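Local coordinates for protein 2-c-methyl-d-erythritol 2,4-cyclodiphosphate synthase (Plasmodium falciparum, PDB 4C81) that probably converts 4-diphosphocytidyl-2-C-methyl-D-erythritol 2-phosphate into 2-C-methyl-D-erythritol 2,4-cyclodiphosphate with release of CMP, a step of non-mevalonate isoprenoid synthesis, at residues Lys42-Val54 with Pro128-Asn140. The protein carries 1 engineered substitution. Residues are numbered along the deposited sequence; the frame is centred on the assembly and turned at random.
Sequences KTLTLGGVKINNV and PKISNIRKNIIKN. With CDP (cytidine-5'-diphosphate), chain D.
Val49 sets a methyl group squarely on one face of the Asn136 amide, CG2 lying 3.5 Å from CG of that asparagine, while a water donates to its OD1. The Asn140 amide is used at its edge: ND2 gives Gly47 O a bond of 2.9 Å and 164°, directed at a carbonyl lone pair, and its other N-H goes to the same water, which also donates to Gly48 O. With CG anti to the carbonyl carbon (chi1 -72°), Asn140 reaches the type I' turn of the hairpin 43-51, whose Gly47 and Gly48 amides are held from elsewhere by the Asp63 carboxylate.

Further along, the packing is apolar. The Pro128 ring, after a cis peptide, presents CG to Ile51 CG2 (3.7 Å) and Leu46 CD2 (3.9 Å). Leu46 CD2 also meets Ile130 CD1 at 3.6 Å, and Ile51 CD1 touches Ile133 CD1.

The backbone next to Pro128 also reads cytosine: Ile130 N donates a hydrogen bond to N3 of CDP (3.1 Å) and Ser131 N one to O2. Directional amide and water bonds thus fix the turn, whereas undirected apolar contacts set the spacing beside the base, which may steady the two N-H groups that read it.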
loop_
_atom_site.group_PDB
_atom_site.type_symbol
_atom_site.label_atom_id
_atom_site.label_comp_id
_atom_site.label_asym_id
_atom_site.label_seq_id
_atom_site.Cartn_x
_atom_site.Cartn_y
_atom_site.Cartn_z
ATOM N N LYS A 42 1.906 -27.530 -7.349
ATOM C CA LYS A 42 1.097 -27.689 -6.147
ATOM C C LYS A 42 -0.182 -26.856 -6.247
ATOM O O LYS A 42 -0.182 -25.784 -6.849
ATOM C CB LYS A 42 1.897 -27.266 -4.910
ATOM C CG LYS A 42 1.317 -27.755 -3.586
ATOM C CD LYS A 42 1.875 -26.992 -2.386
ATOM C CE LYS A 42 3.375 -27.195 -2.208
ATOM N NZ LYS A 42 4.184 -26.273 -3.053
ATOM N N THR A 43 -1.263 -27.354 -5.652
ATOM C CA THR A 43 -2.539 -26.635 -5.618
ATOM C C THR A 43 -2.440 -25.372 -4.752
ATOM O O THR A 43 -1.930 -25.421 -3.633
ATOM C CB THR A 43 -3.690 -27.539 -5.093
ATOM O OG1 THR A 43 -4.917 -26.798 -5.061
ATOM C CG2 THR A 43 -3.388 -28.069 -3.693
ATOM N N LEU A 44 -2.928 -24.249 -5.279
ATOM C CA LEU A 44 -2.914 -22.970 -4.555
ATOM C C LEU A 44 -3.796 -23.000 -3.306
ATOM O O LEU A 44 -4.909 -23.528 -3.329
ATOM C CB LEU A 44 -3.383 -21.824 -5.470
ATOM C CG LEU A 44 -3.569 -20.436 -4.833
ATOM C CD1 LEU A 44 -2.235 -19.863 -4.381
ATOM C CD2 LEU A 44 -4.263 -19.490 -5.804
ATOM N N THR A 45 -3.280 -22.424 -2.223
ATOM C CA THR A 45 -4.053 -22.161 -1.017
ATOM C C THR A 45 -4.076 -20.652 -0.816
ATOM O O THR A 45 -3.044 -19.993 -0.940
ATOM C CB THR A 45 -3.417 -22.820 0.220
ATOM O OG1 THR A 45 -3.234 -24.220 -0.025
ATOM C CG2 THR A 45 -4.300 -22.628 1.449
ATOM N N LEU A 46 -5.254 -20.115 -0.514
ATOM C CA LEU A 46 -5.447 -18.673 -0.388
ATOM C C LEU A 46 -6.297 -18.379 0.851
ATOM O O LEU A 46 -7.480 -18.731 0.906
ATOM C CB LEU A 46 -6.102 -18.133 -1.665
ATOM C CG LEU A 46 -6.003 -16.640 -1.978
ATOM C CD1 LEU A 46 -4.554 -16.184 -2.065
ATOM C CD2 LEU A 46 -6.730 -16.340 -3.278
ATOM N N GLY A 47 -5.686 -17.741 1.849
ATOM C CA GLY A 47 -6.333 -17.513 3.137
ATOM C C GLY A 47 -6.787 -18.808 3.783
ATOM O O GLY A 47 -7.843 -18.860 4.412
ATOM N N GLY A 48 -5.989 -19.859 3.606
ATOM C CA GLY A 48 -6.318 -21.190 4.113
ATOM C C GLY A 48 -7.332 -21.975 3.291
ATOM O O GLY A 48 -7.682 -23.092 3.664
ATOM N N VAL A 49 -7.799 -21.407 2.179
ATOM C CA VAL A 49 -8.799 -22.056 1.329
ATOM C C VAL A 49 -8.133 -22.629 0.084
ATOM O O VAL A 49 -7.466 -21.905 -0.655
ATOM C CB VAL A 49 -9.902 -21.067 0.886
ATOM C CG1 VAL A 49 -10.956 -21.783 0.038
ATOM C CG2 VAL A 49 -10.550 -20.398 2.094
ATOM N N LYS A 50 -8.323 -23.928 -0.151
ATOM C CA LYS A 50 -7.784 -24.577 -1.342
ATOM C C LYS A 50 -8.507 -24.082 -2.594
ATOM O O LYS A 50 -9.734 -23.984 -2.613
ATOM C CB LYS A 50 -7.919 -26.100 -1.239
ATOM C CG LYS A 50 -7.047 -26.736 -0.171
ATOM C CD LYS A 50 -5.587 -26.783 -0.593
ATOM C CE LYS A 50 -4.737 -27.512 0.434
ATOM N NZ LYS A 50 -3.326 -27.661 -0.017
ATOM N N ILE A 51 -7.726 -23.768 -3.625
ATOM C CA ILE A 51 -8.241 -23.286 -4.903
ATOM C C ILE A 51 -7.935 -24.362 -5.941
ATOM O O ILE A 51 -6.832 -24.424 -6.481
ATOM C CB ILE A 51 -7.585 -21.945 -5.320
ATOM C CG1 ILE A 51 -7.566 -20.951 -4.153
ATOM C CG2 ILE A 51 -8.319 -21.347 -6.505
ATOM C CD1 ILE A 51 -8.922 -20.639 -3.573
ATOM N N ASN A 52 -8.924 -25.208 -6.212
ATOM C CA ASN A 52 -8.688 -26.453 -6.949
ATOM C C ASN A 52 -8.367 -26.286 -8.437
ATOM O O ASN A 52 -7.821 -27.202 -9.048
ATOM C CB ASN A 52 -9.886 -27.397 -6.780
ATOM C CG ASN A 52 -10.154 -27.753 -5.322
ATOM O OD1 ASN A 52 -9.256 -27.707 -4.480
ATOM N ND2 ASN A 52 -11.398 -28.105 -5.021
ATOM N N ASN A 53 -8.694 -25.128 -9.008
ATOM C CA ASN A 53 -8.452 -24.859 -10.431
ATOM C C ASN A 53 -7.210 -24.002 -10.721
ATOM O O ASN A 53 -7.007 -23.569 -11.856
ATOM C CB ASN A 53 -9.701 -24.236 -11.082
ATOM C CG ASN A 53 -9.905 -22.765 -10.721
ATOM O OD1 ASN A 53 -10.225 -21.950 -11.587
ATOM N ND2 ASN A 53 -9.731 -22.424 -9.451
ATOM N N VAL A 54 -6.384 -23.771 -9.702
ATOM C CA VAL A 54 -5.150 -22.989 -9.856
ATOM C C VAL A 54 -3.972 -23.685 -9.174
ATOM O O VAL A 54 -4.080 -24.129 -8.030
ATOM C CB VAL A 54 -5.294 -21.569 -9.259
ATOM C CG1 VAL A 54 -4.039 -20.752 -9.537
ATOM C CG2 VAL A 54 -6.528 -20.865 -9.819
ATOM N N PRO A 128 -8.455 -16.579 -8.369
ATOM C CA PRO A 128 -9.883 -16.831 -8.245
ATOM C C PRO A 128 -10.677 -15.622 -7.772
ATOM O O PRO A 128 -10.107 -14.560 -7.482
ATOM C CB PRO A 128 -9.939 -17.939 -7.190
ATOM C CG PRO A 128 -8.790 -17.653 -6.307
ATOM C CD PRO A 128 -7.718 -17.065 -7.188
ATOM N N LYS A 129 -11.992 -15.810 -7.699
ATOM C CA LYS A 129 -12.926 -14.782 -7.269
ATOM C C LYS A 129 -13.007 -14.790 -5.735
ATOM O O LYS A 129 -13.650 -15.648 -5.133
ATOM C CB LYS A 129 -14.303 -15.043 -7.908
ATOM C CG LYS A 129 -14.924 -13.852 -8.625
ATOM C CD LYS A 129 -15.798 -13.027 -7.711
ATOM C CE LYS A 129 -16.544 -11.945 -8.478
ATOM N NZ LYS A 129 -17.543 -12.511 -9.428
ATOM N N ILE A 130 -12.295 -13.849 -5.122
ATOM C CA ILE A 130 -12.259 -13.655 -3.668
ATOM C C ILE A 130 -13.643 -13.516 -3.023
ATOM O O ILE A 130 -13.867 -14.034 -1.932
ATOM C CB ILE A 130 -11.391 -12.417 -3.282
ATOM C CG1 ILE A 130 -9.929 -12.614 -3.699
ATOM C CG2 ILE A 130 -11.453 -12.153 -1.781
ATOM C CD1 ILE A 130 -9.265 -13.817 -3.062
ATOM N N SER A 131 -14.569 -12.829 -3.688
ATOM C CA SER A 131 -15.911 -12.641 -3.118
ATOM C C SER A 131 -16.663 -13.970 -2.923
ATOM O O SER A 131 -17.510 -14.072 -2.035
ATOM C CB SER A 131 -16.739 -11.656 -3.954
ATOM O OG SER A 131 -17.076 -12.195 -5.214
ATOM N N ASN A 132 -16.345 -14.978 -3.735
ATOM C CA ASN A 132 -16.947 -16.309 -3.587
ATOM C C ASN A 132 -16.385 -17.110 -2.410
ATOM O O ASN A 132 -17.034 -18.045 -1.938
ATOM C CB ASN A 132 -16.781 -17.131 -4.871
ATOM C CG ASN A 132 -17.569 -16.567 -6.052
ATOM O OD1 ASN A 132 -17.269 -16.874 -7.207
ATOM N ND2 ASN A 132 -18.577 -15.749 -5.769
ATOM N N ILE A 133 -15.185 -16.757 -1.949
ATOM C CA ILE A 133 -14.536 -17.469 -0.841
ATOM C C ILE A 133 -14.237 -16.560 0.363
ATOM O O ILE A 133 -13.579 -16.993 1.318
ATOM C CB ILE A 133 -13.242 -18.207 -1.308
ATOM C CG1 ILE A 133 -12.229 -17.234 -1.930
ATOM C CG2 ILE A 133 -13.599 -19.305 -2.309
ATOM C CD1 ILE A 133 -10.885 -17.867 -2.258
ATOM N N ARG A 134 -14.760 -15.331 0.328
ATOM C CA ARG A 134 -14.514 -14.324 1.368
ATOM C C ARG A 134 -14.855 -14.823 2.768
ATOM O O ARG A 134 -14.047 -14.692 3.688
ATOM C CB ARG A 134 -15.309 -13.044 1.080
ATOM C CG ARG A 134 -15.275 -12.025 2.216
ATOM C CD ARG A 134 -16.182 -10.836 1.972
ATOM N NE ARG A 134 -15.478 -9.724 1.334
ATOM C CZ ARG A 134 -15.714 -9.248 0.109
ATOM N NH1 ARG A 134 -16.662 -9.760 -0.675
ATOM N NH2 ARG A 134 -14.993 -8.226 -0.331
ATOM N N LYS A 135 -16.054 -15.380 2.925
ATOM C CA LYS A 135 -16.529 -15.845 4.234
ATOM C C LYS A 135 -15.579 -16.869 4.850
ATOM O O LYS A 135 -15.262 -16.795 6.038
ATOM C CB LYS A 135 -17.935 -16.443 4.118
ATOM C CG LYS A 135 -19.037 -15.417 3.883
ATOM N N ASN A 136 -15.128 -17.815 4.028
ATOM C CA ASN A 136 -14.199 -18.858 4.456
ATOM C C ASN A 136 -12.838 -18.276 4.849
ATOM O O ASN A 136 -12.270 -18.640 5.877
ATOM C CB ASN A 136 -14.025 -19.890 3.332
ATOM C CG ASN A 136 -13.481 -21.227 3.822
ATOM O OD1 ASN A 136 -12.937 -21.337 4.921
ATOM N ND2 ASN A 136 -13.628 -22.255 2.993
ATOM N N ILE A 137 -12.320 -17.370 4.024
ATOM C CA ILE A 137 -11.036 -16.723 4.307
ATOM C C ILE A 137 -11.102 -15.960 5.628
ATOM O O ILE A 137 -10.225 -16.105 6.486
ATOM C CB ILE A 137 -10.620 -15.762 3.172
ATOM C CG1 ILE A 137 -10.260 -16.548 1.912
ATOM C CG2 ILE A 137 -9.428 -14.905 3.600
ATOM C CD1 ILE A 137 -10.071 -15.678 0.690
ATOM N N ILE A 138 -12.158 -15.168 5.792
ATOM C CA ILE A 138 -12.351 -14.369 7.002
ATOM C C ILE A 138 -12.485 -15.259 8.244
ATOM O O ILE A 138 -11.933 -14.941 9.303
ATOM C CB ILE A 138 -13.560 -13.412 6.862
ATOM C CG1 ILE A 138 -13.233 -12.302 5.853
ATOM C CG2 ILE A 138 -13.930 -12.804 8.205
ATOM C CD1 ILE A 138 -14.385 -11.365 5.570
ATOM N N LYS A 139 -13.204 -16.373 8.106
ATOM C CA LYS A 139 -13.334 -17.349 9.192
ATOM C C LYS A 139 -11.975 -17.943 9.559
ATOM O O LYS A 139 -11.644 -18.066 10.740
ATOM C CB LYS A 139 -14.311 -18.465 8.804
ATOM C CG LYS A 139 -14.585 -19.472 9.919
ATOM C CD LYS A 139 -15.636 -20.488 9.504
ATOM C CE LYS A 139 -15.864 -21.525 10.591
ATOM N NZ LYS A 139 -16.892 -22.530 10.201
ATOM N N ASN A 140 -11.193 -18.300 8.542
ATOM C CA ASN A 140 -9.860 -18.863 8.740
ATOM C C ASN A 140 -8.911 -17.879 9.422
ATOM O O ASN A 140 -8.206 -18.244 10.359
ATOM C CB ASN A 140 -9.264 -19.316 7.406
ATOM C CG ASN A 140 -9.925 -20.567 6.855
ATOM O OD1 ASN A 140 -10.718 -21.225 7.535
ATOM N ND2 ASN A 140 -9.593 -20.906 5.613
HETATM O O3B CDP D . -13.659 -3.336 -13.269
HETATM P PB CDP D . -13.948 -3.257 -11.676
HETATM O O1B CDP D . -13.373 -1.835 -11.233
HETATM O O2B CDP D . -15.392 -3.373 -11.348
HETATM O O3A CDP D . -13.007 -4.335 -10.929
HETATM P PA CDP D . -12.792 -5.856 -11.426
HETATM O O1A CDP D . -13.342 -6.076 -12.781
HETATM O O2A CDP D . -11.380 -6.199 -11.155
HETATM O "O5'" CDP D . -13.688 -6.687 -10.381
HETATM C "C5'" CDP D . -14.973 -6.226 -9.943
HETATM C "C4'" CDP D . -15.388 -6.957 -8.665
HETATM O "O4'" CDP D . -15.176 -8.374 -8.887
HETATM C "C3'" CDP D . -14.466 -6.606 -7.500
HETATM O "O3'" CDP D . -14.931 -5.432 -6.825
HETATM C "C2'" CDP D . -14.620 -7.838 -6.615
HETATM O "O2'" CDP D . -15.819 -7.744 -5.839
HETATM C "C1'" CDP D . -14.768 -8.986 -7.627
HETATM N N1 CDP D . -13.464 -9.710 -7.731
HETATM C C2 CDP D . -13.065 -10.553 -6.677
HETATM O O2 CDP D . -13.777 -10.693 -5.684
HETATM N N3 CDP D . -11.850 -11.234 -6.765
HETATM C C4 CDP D . -11.017 -11.094 -7.871
HETATM N N4 CDP D . -9.869 -11.766 -7.905
HETATM C C5 CDP D . -11.403 -10.266 -8.921
HETATM C C6 CDP D . -12.614 -9.577 -8.854
HETATM O O HOH W 1 -10.772 -23.555 4.457
#